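Local coordinates for putative endonuclease/exonuclease/phosphatase family protein (Bacteroides thetaiotaomicron, PDB 3MPR) that probably cleaves phosphodiester bonds in nucleic acids as a metal-dependent hydrolase of the endonuclease/exonuclease/phosphatase family, at residues Thr176-Val181 against Arg226-Phe231; Ala10-Arg15 against His280-Val285; Lys98-Leu103 against Pro119-Trp124; Gln30-Ile35 against Leu57-Glu62. All coordinates share one frame; numbering follows the deposited sequence.

Contact 1 of 4, residues Thr176-Val181 against Arg226-Phe231; sequences TGDFNV and RIDHIF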
loop_
_atom_site.group_PDB
_atom_site.type_symbol
_atom_site.label_atom_id
_atom_site.label_comp_id
_atom_site.label_asym_id
_atom_site.label_seq_id
_atom_site.Cartn_x
_atom_site.Cartn_y
_atom_site.Cartn_z
ATOM N N THR A 176 12.288 15.117 -4.557
ATOM C CA THR A 176 11.016 15.008 -3.834
ATOM C C THR A 176 10.747 16.307 -3.103
ATOM O O THR A 176 11.635 17.143 -2.972
ATOM C CB THR A 176 11.057 13.884 -2.760
ATOM O OG1 THR A 176 12.085 14.167 -1.797
ATOM C CG2 THR A 176 11.338 12.527 -3.399
ATOM N N GLY A 177 9.536 16.486 -2.593
ATOM C CA GLY A 177 9.306 17.648 -1.758
ATOM C C GLY A 177 7.857 18.037 -1.640
ATOM O O GLY A 177 6.992 17.459 -2.295
ATOM N N ASP A 178 7.607 19.010 -0.774
ATOM C CA ASP A 178 6.322 19.695 -0.703
ATOM C C ASP A 178 6.520 20.997 -1.470
ATOM O O ASP A 178 7.274 21.876 -1.042
ATOM C CB ASP A 178 5.958 19.965 0.752
ATOM C CG ASP A 178 4.644 20.742 0.914
ATOM O OD1 ASP A 178 4.147 21.321 -0.069
ATOM O OD2 ASP A 178 4.125 20.789 2.049
ATOM N N PHE A 179 5.863 21.106 -2.617
ATOM C CA PHE A 179 6.053 22.253 -3.502
ATOM C C PHE A 179 5.008 23.347 -3.288
ATOM O O PHE A 179 5.025 24.373 -3.969
ATOM C CB PHE A 179 6.134 21.792 -4.959
ATOM C CG PHE A 179 7.326 20.926 -5.231
ATOM C CD1 PHE A 179 7.318 19.577 -4.881
ATOM C CD2 PHE A 179 8.475 21.468 -5.789
ATOM C CE1 PHE A 179 8.438 18.782 -5.107
ATOM C CE2 PHE A 179 9.597 20.685 -6.019
ATOM C CZ PHE A 179 9.579 19.336 -5.681
ATOM N N ASN A 180 4.130 23.114 -2.310
ATOM C CA ASN A 180 3.172 24.105 -1.801
ATOM C C ASN A 180 2.053 24.489 -2.762
ATOM O O ASN A 180 0.925 24.693 -2.329
ATOM C CB ASN A 180 3.876 25.358 -1.239
ATOM C CG ASN A 180 3.801 25.430 0.288
ATOM O OD1 ASN A 180 4.767 25.815 0.967
ATOM N ND2 ASN A 180 2.651 25.051 0.836
ATOM N N VAL A 181 2.348 24.566 -4.059
ATOM C CA VAL A 181 1.294 24.824 -5.040
ATOM C C VAL A 181 1.199 23.694 -6.053
ATOM O O VAL A 181 2.149 22.943 -6.243
ATOM C CB VAL A 181 1.527 26.127 -5.809
ATOM C CG1 VAL A 181 1.599 27.313 -4.846
ATOM C CG2 VAL A 181 2.795 26.009 -6.669
ATOM N N ARG A 226 -2.042 18.187 -6.908
ATOM C CA ARG A 226 -0.886 17.501 -6.350
ATOM C C ARG A 226 0.127 18.588 -5.984
ATOM O O ARG A 226 0.527 19.393 -6.837
ATOM C CB ARG A 226 -0.295 16.523 -7.375
ATOM C CG ARG A 226 -1.349 15.609 -8.046
ATOM C CD ARG A 226 -0.719 14.568 -8.968
ATOM N NE ARG A 226 0.179 15.150 -9.958
ATOM C CZ ARG A 226 -0.209 15.705 -11.104
ATOM N NH1 ARG A 226 -1.493 15.750 -11.431
ATOM N NH2 ARG A 226 0.696 16.197 -11.934
ATOM N N ILE A 227 0.508 18.660 -4.710
ATOM C CA ILE A 227 1.508 19.640 -4.304
ATOM C C ILE A 227 2.793 18.967 -3.811
ATOM O O ILE A 227 3.829 19.621 -3.619
ATOM C CB ILE A 227 0.948 20.643 -3.270
ATOM C CG1 ILE A 227 0.628 19.960 -1.939
ATOM C CG2 ILE A 227 -0.275 21.368 -3.846
ATOM C CD1 ILE A 227 0.196 20.941 -0.850
ATOM N N ASP A 228 2.721 17.653 -3.626
ATOM C CA ASP A 228 3.895 16.865 -3.297
ATOM C C ASP A 228 4.223 16.065 -4.541
ATOM O O ASP A 228 3.364 15.355 -5.056
ATOM C CB ASP A 228 3.569 15.925 -2.131
ATOM C CG ASP A 228 3.069 16.681 -0.916
ATOM O OD1 ASP A 228 1.835 16.758 -0.703
ATOM O OD2 ASP A 228 3.921 17.239 -0.198
ATOM N N HIS A 229 5.457 16.186 -5.032
ATOM C CA HIS A 229 5.831 15.554 -6.284
ATOM C C HIS A 229 7.102 14.755 -6.112
ATOM O O HIS A 229 7.902 15.013 -5.202
ATOM C CB HIS A 229 6.121 16.606 -7.370
ATOM C CG HIS A 229 5.001 17.566 -7.616
ATOM N ND1 HIS A 229 3.795 17.178 -8.165
ATOM C CD2 HIS A 229 4.911 18.902 -7.410
ATOM C CE1 HIS A 229 3.008 18.234 -8.275
ATOM N NE2 HIS A 229 3.662 19.292 -7.827
ATOM N N ILE A 230 7.288 13.801 -7.012
ATOM C CA ILE A 230 8.589 13.177 -7.197
ATOM C C ILE A 230 8.975 13.366 -8.659
ATOM O O ILE A 230 8.338 12.809 -9.546
ATOM C CB ILE A 230 8.563 11.688 -6.814
ATOM C CG1 ILE A 230 8.174 11.547 -5.327
ATOM C CG2 ILE A 230 9.918 11.040 -7.076
ATOM C CD1 ILE A 230 8.198 10.101 -4.798
ATOM N N PHE A 231 9.993 14.192 -8.899
ATOM C CA PHE A 231 10.489 14.450 -10.246
ATOM C C PHE A 231 11.748 13.620 -10.430
ATOM O O PHE A 231 12.537 13.471 -9.486
ATOM C CB PHE A 231 10.855 15.929 -10.404
ATOM C CG PHE A 231 9.680 16.876 -10.299
ATOM C CD1 PHE A 231 8.761 16.978 -11.335
ATOM C CD2 PHE A 231 9.520 17.685 -9.186
ATOM C CE1 PHE A 231 7.696 17.864 -11.258
ATOM C CE2 PHE A 231 8.460 18.570 -9.100
ATOM C CZ PHE A 231 7.549 18.668 -10.143
HETATM O O HOH W 1 3.785 22.020 -8.237
#
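Phe179 N donates to Ile227 O across 2.7 Å, the shortest direct polar bond between 176-181 and 226-231, with an angle of 159° at the hydrogen. The same oxygen lies in the plane of the Phe179 ring, at its edge. With CG anti to the carbonyl carbon (chi1 -64°), that ring swings to the side of the sheet where His229 and Phe231 lie. Phe231 turns its edge to one face of Phe179 in a T-shaped pair, CE2 of Phe231 lying 3.7 Å from CZ of Phe179, while His229 CD2 approaches Phe179 CD1 obliquely at 3.6 Å. Phe191 of helix 186-192 packs against both phenylalanines. Residues 177-180 spell Gly-Asp-Phe-Asn, a signature of DNase I-like enzymes at the end of a central strand. Gly177 has phi 159°, a conformation easy for glycine, and its paired bonds with His229 are weak. Asp178 OD1 accepts from Asn180 N at 2.9 Å, an Asx turn that bends the chain out of the strand; OD2 takes a bond from Asn13 ND2. Asp228 points to the same face as Asp178, with its OD1 hydrogen-bonded to Thr213 OG1. Ile227 lays CG2 against the backbone of the loop, 3.5 Å from Val181 C. A water joins the loop to the strand, donating to Val181 O at 2.7 Å and lying 2.8 Å from His229 NE2.

Contact 2 of 4, residues Ala10-Arg15 against His280-Val285; sequences ASYNLR and HFPVKV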
loop_
_atom_site.group_PDB
_atom_site.type_symbol
_atom_site.label_atom_id
_atom_site.label_comp_id
_atom_site.label_asym_id
_atom_site.label_seq_id
_atom_site.Cartn_x
_atom_site.Cartn_y
_atom_site.Cartn_z
ATOM N N ALA A 10 9.923 7.707 -1.965
ATOM C CA ALA A 10 8.720 8.390 -1.500
ATOM C C ALA A 10 9.015 9.834 -1.122
ATOM O O ALA A 10 10.167 10.215 -0.882
ATOM C CB ALA A 10 8.113 7.657 -0.317
ATOM N N SER A 11 7.953 10.627 -1.093
ATOM C CA SER A 11 7.988 11.980 -0.571
ATOM C C SER A 11 6.851 12.051 0.442
ATOM O O SER A 11 5.723 11.656 0.150
ATOM C CB SER A 11 7.752 12.990 -1.695
ATOM O OG SER A 11 7.825 14.326 -1.193
ATOM N N TYR A 12 7.138 12.523 1.644
ATOM C CA TYR A 12 6.113 12.509 2.693
ATOM C C TYR A 12 6.312 13.683 3.626
ATOM O O TYR A 12 7.307 13.737 4.354
ATOM C CB TYR A 12 6.232 11.217 3.491
ATOM C CG TYR A 12 4.992 10.789 4.257
ATOM C CD1 TYR A 12 3.831 11.547 4.246
ATOM C CD2 TYR A 12 4.994 9.606 4.984
ATOM C CE1 TYR A 12 2.697 11.136 4.947
ATOM C CE2 TYR A 12 3.861 9.182 5.691
ATOM C CZ TYR A 12 2.723 9.952 5.671
ATOM O OH TYR A 12 1.605 9.529 6.364
ATOM N N ASN A 13 5.367 14.618 3.610
ATOM C CA ASN A 13 5.373 15.715 4.570
ATOM C C ASN A 13 4.784 15.216 5.890
ATOM O O ASN A 13 3.601 14.898 5.964
ATOM C CB ASN A 13 4.566 16.892 4.029
ATOM C CG ASN A 13 4.527 18.066 4.992
ATOM O OD1 ASN A 13 4.549 17.885 6.205
ATOM N ND2 ASN A 13 4.481 19.275 4.450
ATOM N N LEU A 14 5.616 15.146 6.927
ATOM C CA LEU A 14 5.241 14.480 8.175
ATOM C C LEU A 14 4.516 15.413 9.150
ATOM O O LEU A 14 4.049 14.976 10.207
ATOM C CB LEU A 14 6.472 13.844 8.836
ATOM C CG LEU A 14 7.267 12.860 7.962
ATOM C CD1 LEU A 14 8.192 12.011 8.826
ATOM C CD2 LEU A 14 6.343 11.967 7.149
ATOM N N ARG A 15 4.434 16.690 8.787
ATOM C CA ARG A 15 3.752 17.708 9.593
ATOM C C ARG A 15 4.504 18.058 10.886
ATOM O O ARG A 15 4.724 17.213 11.759
ATOM C CB ARG A 15 2.310 17.291 9.897
ATOM C CG ARG A 15 1.500 18.335 10.662
ATOM C CD ARG A 15 1.464 19.651 9.892
ATOM N NE ARG A 15 0.595 20.651 10.511
ATOM C CZ ARG A 15 0.657 21.946 10.223
ATOM N NH1 ARG A 15 1.553 22.378 9.341
ATOM N NH2 ARG A 15 -0.158 22.807 10.817
ATOM N N HIS A 280 -0.582 15.381 4.845
ATOM C CA HIS A 280 -0.450 14.985 3.441
ATOM C C HIS A 280 -0.547 13.461 3.353
ATOM O O HIS A 280 -0.390 12.755 4.357
ATOM C CB HIS A 280 0.904 15.400 2.868
ATOM C CG HIS A 280 1.119 16.881 2.797
ATOM N ND1 HIS A 280 1.126 17.696 3.912
ATOM C CD2 HIS A 280 1.379 17.685 1.741
ATOM C CE1 HIS A 280 1.366 18.944 3.539
ATOM N NE2 HIS A 280 1.526 18.963 2.227
ATOM N N PHE A 281 -0.780 12.956 2.147
ATOM C CA PHE A 281 -0.577 11.536 1.878
ATOM C C PHE A 281 0.827 11.341 1.328
ATOM O O PHE A 281 1.300 12.177 0.578
ATOM C CB PHE A 281 -1.579 11.037 0.845
ATOM C CG PHE A 281 -3.005 11.108 1.308
ATOM C CD1 PHE A 281 -3.392 10.481 2.477
ATOM C CD2 PHE A 281 -3.955 11.793 0.575
ATOM C CE1 PHE A 281 -4.697 10.540 2.912
ATOM C CE2 PHE A 281 -5.269 11.858 1.011
ATOM C CZ PHE A 281 -5.632 11.232 2.182
ATOM N N PRO A 282 1.484 10.218 1.677
ATOM C CA PRO A 282 2.775 9.932 1.039
ATOM C C PRO A 282 2.609 9.637 -0.446
ATOM O O PRO A 282 1.614 9.058 -0.866
ATOM C CB PRO A 282 3.263 8.672 1.760
ATOM C CG PRO A 282 2.057 8.051 2.331
ATOM C CD PRO A 282 1.078 9.162 2.623
ATOM N N VAL A 283 3.590 10.051 -1.238
ATOM C CA VAL A 283 3.634 9.676 -2.633
ATOM C C VAL A 283 4.725 8.616 -2.766
ATOM O O VAL A 283 5.863 8.848 -2.373
ATOM C CB VAL A 283 3.997 10.879 -3.529
ATOM C CG1 VAL A 283 4.264 10.417 -4.960
ATOM C CG2 VAL A 283 2.889 11.947 -3.493
ATOM N N LYS A 284 4.373 7.451 -3.300
ATOM C CA LYS A 284 5.333 6.358 -3.419
ATOM C C LYS A 284 5.569 6.051 -4.893
ATOM O O LYS A 284 4.618 5.827 -5.645
ATOM C CB LYS A 284 4.825 5.108 -2.684
ATOM C CG LYS A 284 5.631 3.860 -2.988
ATOM C CD LYS A 284 5.061 2.622 -2.318
ATOM C CE LYS A 284 5.595 1.348 -2.983
ATOM N NZ LYS A 284 5.282 0.107 -2.179
ATOM N N VAL A 285 6.832 6.027 -5.303
ATOM C CA VAL A 285 7.170 5.779 -6.709
ATOM C C VAL A 285 8.210 4.662 -6.837
ATOM O O VAL A 285 9.186 4.622 -6.087
ATOM C CB VAL A 285 7.691 7.064 -7.391
ATOM C CG1 VAL A 285 8.293 6.742 -8.785
ATOM C CG2 VAL A 285 6.552 8.104 -7.497
HETATM O O HOH W 2 -0.913 10.401 5.629
HETATM O O HOH W 3 3.507 14.075 1.377
#
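His280 lies nearly flat on Asn13, imidazole and amide planes 13° apart, with Asn13 CB 3.6 Å from the ring centroid. CG of Asn13 is anti to its backbone N (chi1 180°), which extends the amide over the imidazole and brings ND2 to 3.3 Å from His280 CE1. An asparagine suits this place because its two ends do different work: OD1 accepts from Arg15 N at 2.8 Å, forming an Asx turn, while ND2 is hydrogen-bonded to Glu51 OE2. The carbonyl O of His280 sits at the edge of the Tyr12 ring and takes a bond from a water that also meets Tyr12 OH at 2.8 Å. Phe281 turns its side chain away, but its O is linked through another water to Asn13 N, where the strands have parted. Pro282 then lays its ring on Tyr12, CB 3.7 Å from the centroid and almost on the normal; Leu14 CD2 covers the opposite face. Regular pairing begins at Val283, whose N and O each bond to Ser11, N to Ser11 O at 3.0 Å. Lys284 pairs with Ala10, whose small side chain lets CB come within 3.3 Å of Val283 O; Lys284 NZ bonds to His42 O. Strand 5-13 ending, and its antiparallel partner starting, near Glu51, a magnesium ligand in another structure of this protein, with Ser-Asp-His at 278-280, are typical of the DNase I-like sandwich.

Contact 3 of 4, residues Lys98-Leu103 against Pro119-Trp124; sequences KGDFWL and PRICSW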
loop_
_atom_site.group_PDB
_atom_site.type_symbol
_atom_site.label_atom_id
_atom_site.label_comp_id
_atom_site.label_asym_id
_atom_site.label_seq_id
_atom_site.Cartn_x
_atom_site.Cartn_y
_atom_site.Cartn_z
ATOM N N LYS A 98 27.034 14.378 0.759
ATOM C CA LYS A 98 25.741 14.933 1.155
ATOM C C LYS A 98 25.882 16.425 1.432
ATOM O O LYS A 98 26.970 16.901 1.750
ATOM C CB LYS A 98 25.224 14.245 2.405
ATOM C CG LYS A 98 26.068 14.529 3.640
ATOM C CD LYS A 98 25.403 13.949 4.886
ATOM C CE LYS A 98 26.333 14.021 6.111
ATOM N NZ LYS A 98 25.567 13.712 7.364
ATOM N N GLY A 99 24.783 17.161 1.335
ATOM C CA GLY A 99 24.835 18.595 1.580
ATOM C C GLY A 99 23.467 19.233 1.698
ATOM O O GLY A 99 22.439 18.549 1.692
ATOM N N ASP A 100 23.458 20.555 1.808
ATOM C CA ASP A 100 22.215 21.324 1.896
ATOM C C ASP A 100 22.496 22.682 1.287
ATOM O O ASP A 100 23.613 23.194 1.397
ATOM C CB ASP A 100 21.791 21.534 3.357
ATOM C CG ASP A 100 21.917 20.273 4.195
ATOM O OD1 ASP A 100 23.042 19.984 4.654
ATOM O OD2 ASP A 100 20.896 19.570 4.399
ATOM N N PHE A 101 21.493 23.266 0.655
ATOM C CA PHE A 101 21.572 24.645 0.200
ATOM C C PHE A 101 20.224 25.328 0.421
ATOM O O PHE A 101 19.172 24.681 0.335
ATOM C CB PHE A 101 22.035 24.738 -1.270
ATOM C CG PHE A 101 21.173 23.969 -2.257
ATOM C CD1 PHE A 101 21.434 22.638 -2.542
ATOM C CD2 PHE A 101 20.144 24.602 -2.941
ATOM C CE1 PHE A 101 20.654 21.940 -3.461
ATOM C CE2 PHE A 101 19.358 23.911 -3.854
ATOM C CZ PHE A 101 19.617 22.577 -4.114
ATOM N N TRP A 102 20.250 26.623 0.727
ATOM C CA TRP A 102 19.012 27.383 0.891
ATOM C C TRP A 102 18.503 27.860 -0.458
ATOM O O TRP A 102 19.283 28.098 -1.370
ATOM C CB TRP A 102 19.205 28.551 1.875
ATOM C CG TRP A 102 19.198 28.059 3.294
ATOM C CD1 TRP A 102 18.143 28.066 4.153
ATOM C CD2 TRP A 102 20.273 27.412 3.984
ATOM N NE1 TRP A 102 18.496 27.487 5.343
ATOM C CE2 TRP A 102 19.801 27.079 5.266
ATOM C CE3 TRP A 102 21.594 27.098 3.647
ATOM C CZ2 TRP A 102 20.602 26.440 6.213
ATOM C CZ3 TRP A 102 22.393 26.467 4.594
ATOM C CH2 TRP A 102 21.893 26.146 5.857
ATOM N N LEU A 103 17.186 27.957 -0.588
ATOM C CA LEU A 103 16.581 28.365 -1.846
ATOM C C LEU A 103 16.541 29.890 -1.871
ATOM O O LEU A 103 15.529 30.508 -1.546
ATOM C CB LEU A 103 15.182 27.754 -1.978
ATOM C CG LEU A 103 15.188 26.224 -1.861
ATOM C CD1 LEU A 103 13.771 25.651 -1.896
ATOM C CD2 LEU A 103 16.070 25.597 -2.960
ATOM N N PRO A 119 12.856 31.159 5.390
ATOM C CA PRO A 119 13.973 30.453 4.746
ATOM C C PRO A 119 13.530 29.047 4.387
ATOM O O PRO A 119 12.711 28.458 5.088
ATOM C CB PRO A 119 15.041 30.398 5.839
ATOM C CG PRO A 119 14.251 30.489 7.132
ATOM C CD PRO A 119 13.116 31.432 6.816
ATOM N N ARG A 120 14.056 28.524 3.292
ATOM C CA ARG A 120 13.636 27.219 2.782
ATOM C C ARG A 120 14.892 26.479 2.371
ATOM O O ARG A 120 15.780 27.055 1.747
ATOM C CB ARG A 120 12.706 27.391 1.581
ATOM C CG ARG A 120 11.483 28.258 1.868
ATOM C CD ARG A 120 10.491 27.547 2.777
ATOM N NE ARG A 120 9.297 28.354 3.017
ATOM C CZ ARG A 120 8.153 27.881 3.506
ATOM N NH1 ARG A 120 8.038 26.597 3.821
ATOM N NH2 ARG A 120 7.116 28.697 3.683
ATOM N N ILE A 121 14.977 25.207 2.727
ATOM C CA ILE A 121 16.208 24.465 2.534
ATOM C C ILE A 121 15.975 23.261 1.629
ATOM O O ILE A 121 14.913 22.635 1.670
ATOM C CB ILE A 121 16.813 24.036 3.900
ATOM C CG1 ILE A 121 18.291 23.645 3.758
ATOM C CG2 ILE A 121 16.000 22.895 4.537
ATOM C CD1 ILE A 121 18.962 23.281 5.078
ATOM N N CYS A 122 16.959 22.978 0.783
ATOM C CA CYS A 122 16.987 21.759 -0.002
ATOM C C CYS A 122 18.161 20.933 0.500
ATOM O O CYS A 122 19.294 21.423 0.551
ATOM C CB CYS A 122 17.152 22.076 -1.492
ATOM S SG CYS A 122 17.332 20.612 -2.517
ATOM N N SER A 123 17.884 19.699 0.917
ATOM C CA SER A 123 18.925 18.783 1.349
ATOM C C SER A 123 19.084 17.692 0.298
ATOM O O SER A 123 18.122 17.305 -0.364
ATOM C CB SER A 123 18.583 18.153 2.704
ATOM O OG SER A 123 18.443 19.144 3.702
ATOM N N TRP A 124 20.299 17.184 0.150
ATOM C CA TRP A 124 20.555 16.225 -0.902
ATOM C C TRP A 124 21.612 15.235 -0.470
ATOM O O TRP A 124 22.381 15.479 0.474
ATOM C CB TRP A 124 20.988 16.955 -2.184
ATOM C CG TRP A 124 22.265 17.755 -1.981
ATOM C CD1 TRP A 124 22.372 19.044 -1.551
ATOM C CD2 TRP A 124 23.599 17.276 -2.164
ATOM N NE1 TRP A 124 23.704 19.406 -1.465
ATOM C CE2 TRP A 124 24.473 18.336 -1.849
ATOM C CE3 TRP A 124 24.140 16.056 -2.586
ATOM C CZ2 TRP A 124 25.859 18.204 -1.922
ATOM C CZ3 TRP A 124 25.510 15.926 -2.668
ATOM C CH2 TRP A 124 26.361 16.995 -2.332
HETATM O O HOH W 4 24.801 22.087 -1.270
#
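Trp124 spreads its indole flat over the backbone of Gly99, whose N stands 3.4 Å above the ring plane and over its centre. The two segments form an antiparallel ladder at one edge of a central sheet of the DNase I-like sandwich, and glycine, without a side chain, lets the large ring lie this close. CG of Trp124 stands between its backbone N and carbonyl carbon (chi1 61°), which folds the indole back toward the partner strand. On the same face, the Phe101 side chain crosses that of Trp124 at about a right angle, their ring planes 40° apart. Cys122 CB lies over one face of the Phe101 ring, and SG sits obliquely, 3.4 Å from CZ. Helix 148-164 packs against Phe101 here. On the other face, Trp102 and Ile121 run side by side, Ile121 CD1 lying 4.1 Å from the centroid of the six-membered ring; Trp102 NE1 bonds to Arg74 O. Beside them Asp100 OD2 accepts from Val72 N, and Ser123 OG donates to its anti lone pair at 2.6 Å.

Contact 4 of 4, residues Gln30-Ile35 against Leu57-Glu62; sequences QRYPVI and LKDMKE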
loop_
_atom_site.group_PDB
_atom_site.type_symbol
_atom_site.label_atom_id
_atom_site.label_comp_id
_atom_site.label_asym_id
_atom_site.label_seq_id
_atom_site.Cartn_x
_atom_site.Cartn_y
_atom_site.Cartn_z
ATOM N N GLN A 30 0.913 10.549 18.707
ATOM C CA GLN A 30 -0.067 9.558 18.289
ATOM C C GLN A 30 0.141 9.132 16.824
ATOM O O GLN A 30 -0.068 7.971 16.469
ATOM C CB GLN A 30 -1.468 10.144 18.498
ATOM C CG GLN A 30 -2.613 9.326 17.949
ATOM C CD GLN A 30 -3.969 9.890 18.343
ATOM O OE1 GLN A 30 -4.384 9.769 19.492
ATOM N NE2 GLN A 30 -4.668 10.499 17.385
ATOM N N ARG A 31 0.581 10.072 15.991
ATOM C CA ARG A 31 0.639 9.879 14.533
ATOM C C ARG A 31 1.869 9.136 14.066
ATOM O O ARG A 31 1.792 8.284 13.185
ATOM C CB ARG A 31 0.679 11.233 13.806
ATOM C CG ARG A 31 -0.544 12.084 13.949
ATOM C CD ARG A 31 -0.535 13.235 12.951
ATOM N NE ARG A 31 0.441 14.291 13.226
ATOM C CZ ARG A 31 1.569 14.460 12.539
ATOM N NH1 ARG A 31 1.885 13.614 11.549
ATOM N NH2 ARG A 31 2.383 15.474 12.840
ATOM N N TYR A 32 3.025 9.498 14.617
ATOM C CA TYR A 32 4.281 9.045 14.033
ATOM C C TYR A 32 4.525 7.534 14.066
ATOM O O TYR A 32 5.148 6.995 13.157
ATOM C CB TYR A 32 5.486 9.866 14.550
ATOM C CG TYR A 32 6.210 9.333 15.774
ATOM C CD1 TYR A 32 7.048 8.236 15.690
ATOM C CD2 TYR A 32 6.080 9.970 17.005
ATOM C CE1 TYR A 32 7.723 7.758 16.813
ATOM C CE2 TYR A 32 6.735 9.504 18.123
ATOM C CZ TYR A 32 7.558 8.406 18.026
ATOM O OH TYR A 32 8.216 7.963 19.148
ATOM N N PRO A 33 4.015 6.836 15.094
ATOM C CA PRO A 33 4.196 5.386 15.038
ATOM C C PRO A 33 3.496 4.786 13.814
ATOM O O PRO A 33 4.001 3.825 13.243
ATOM C CB PRO A 33 3.549 4.903 16.337
ATOM C CG PRO A 33 3.716 6.085 17.285
ATOM C CD PRO A 33 3.455 7.276 16.384
ATOM N N VAL A 34 2.367 5.360 13.405
ATOM C CA VAL A 34 1.667 4.912 12.187
ATOM C C VAL A 34 2.459 5.276 10.923
ATOM O O VAL A 34 2.623 4.454 10.013
ATOM C CB VAL A 34 0.244 5.516 12.113
ATOM C CG1 VAL A 34 -0.517 4.973 10.899
ATOM C CG2 VAL A 34 -0.527 5.204 13.399
ATOM N N ILE A 35 2.949 6.512 10.864
ATOM C CA ILE A 35 3.850 6.921 9.786
ATOM C C ILE A 35 5.000 5.918 9.622
ATOM O O ILE A 35 5.287 5.476 8.512
ATOM C CB ILE A 35 4.415 8.343 10.027
ATOM C CG1 ILE A 35 3.299 9.386 9.959
ATOM C CG2 ILE A 35 5.551 8.668 9.035
ATOM C CD1 ILE A 35 3.735 10.807 10.373
ATOM N N LEU A 57 12.724 13.959 13.992
ATOM C CA LEU A 57 13.645 13.117 13.227
ATOM C C LEU A 57 14.183 11.995 14.103
ATOM O O LEU A 57 14.307 10.851 13.658
ATOM C CB LEU A 57 14.793 13.955 12.653
ATOM C CG LEU A 57 14.384 15.010 11.614
ATOM C CD1 LEU A 57 15.596 15.837 11.223
ATOM C CD2 LEU A 57 13.766 14.336 10.373
ATOM N N LYS A 58 14.507 12.320 15.357
ATOM C CA LYS A 58 15.040 11.315 16.278
ATOM C C LYS A 58 13.996 10.243 16.599
ATOM O O LYS A 58 14.311 9.061 16.693
ATOM C CB LYS A 58 15.553 11.988 17.558
ATOM C CG LYS A 58 16.897 12.671 17.333
ATOM C CD LYS A 58 17.333 13.469 18.544
ATOM C CE LYS A 58 18.676 14.148 18.291
ATOM N NZ LYS A 58 19.011 15.024 19.456
ATOM N N ASP A 59 12.752 10.671 16.766
ATOM C CA ASP A 59 11.641 9.744 16.969
ATOM C C ASP A 59 11.503 8.804 15.782
ATOM O O ASP A 59 11.295 7.596 15.940
ATOM C CB ASP A 59 10.319 10.502 17.109
ATOM C CG ASP A 59 10.275 11.390 18.329
ATOM O OD1 ASP A 59 11.095 11.176 19.245
ATOM O OD2 ASP A 59 9.410 12.295 18.364
HETATM N N MSE A 60 11.591 9.362 14.583
HETATM C CA MSE A 60 11.394 8.547 13.385
HETATM C C MSE A 60 12.514 7.535 13.242
HETATM O O MSE A 60 12.265 6.366 12.972
HETATM C CB MSE A 60 11.272 9.418 12.126
HETATM C CG MSE A 60 9.962 10.191 12.040
HETATM SE SE MSE A 60 8.415 8.975 11.821
HETATM C CE MSE A 60 9.077 7.969 10.300
ATOM N N LYS A 61 13.755 7.968 13.435
ATOM C CA LYS A 61 14.864 7.024 13.360
ATOM C C LYS A 61 14.707 5.918 14.418
ATOM O O LYS A 61 14.923 4.743 14.137
ATOM C CB LYS A 61 16.208 7.748 13.493
ATOM C CG LYS A 61 17.412 6.831 13.411
ATOM C CD LYS A 61 18.713 7.630 13.331
ATOM C CE LYS A 61 19.912 6.707 13.266
ATOM N NZ LYS A 61 21.181 7.499 13.326
ATOM N N GLU A 62 14.311 6.284 15.630
ATOM C CA GLU A 62 14.096 5.262 16.650
ATOM C C GLU A 62 13.028 4.272 16.183
ATOM O O GLU A 62 13.148 3.070 16.407
ATOM C CB GLU A 62 13.707 5.889 17.991
ATOM C CG GLU A 62 13.311 4.872 19.059
ATOM C CD GLU A 62 12.906 5.537 20.358
ATOM O OE1 GLU A 62 11.929 6.311 20.352
ATOM O OE2 GLU A 62 13.569 5.296 21.385
HETATM O O HOH W 5 10.281 6.494 18.335
#
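The Tyr32 ring has Asp59 CB over one face, 3.8 Å from the centroid, and Pro33 CD over the opposite face. The Asp59 carboxylate is turned only 15° from the plane of the ring, and its OD2 is hydrogen-bonded to Trp28 NE1; the Trp28 indole itself stacks with Tyr32. A short aspartate fits here, since its CB can rest on the ring while the acid group reaches the indole. At the ring's tip, Tyr32 OH donates to a water at 2.7 Å. That water donates in turn to Asp59 O at 2.8 Å and to Glu62 OE1 at 2.6 Å, so it ties one helix to two positions of the other. Met60, present as selenomethionine, is bent at chi2 (-66°), which turns SE back toward helix 28-41: SE lies oblique to the Tyr32 ring, a Met-aromatic contact, and CE touches Ile35 CG2 at 3.8 Å. Proline at 33 has no N-H to give, and helix 28-41 is kinked there. The segment axes pass 9.9 Å apart at -43°. Beneath them lies the sheet, Met60 resting on Phe87 of strand 86-89 and Ile35 on Tyr12 of strand 5-13.

Contacts 1 and 2 meet beside Glu51, the known magnesium ligand, their centres about 9 Å apart on facing strands of the two sheets. Asp178 OD2 and Asn13 ND2 lie 2.9 Å apart in a probable hydrogen bond, and Asn13 leads on to Glu51, about 3 Å away between side chains; magnesium itself is not bound in this chain. Contact 3 shares the sheet of contact 1, about 15 Å away between centres, and the side chains of Arg120 and Glu51 are about 7 Å apart. Contact 4 lies outside the sheet of contact 2, where Arg31 NH1 is 2.9 Å from Leu14 O, probably bonded. Along the chain, contact 2 joins segments near the two ends and encloses the other three.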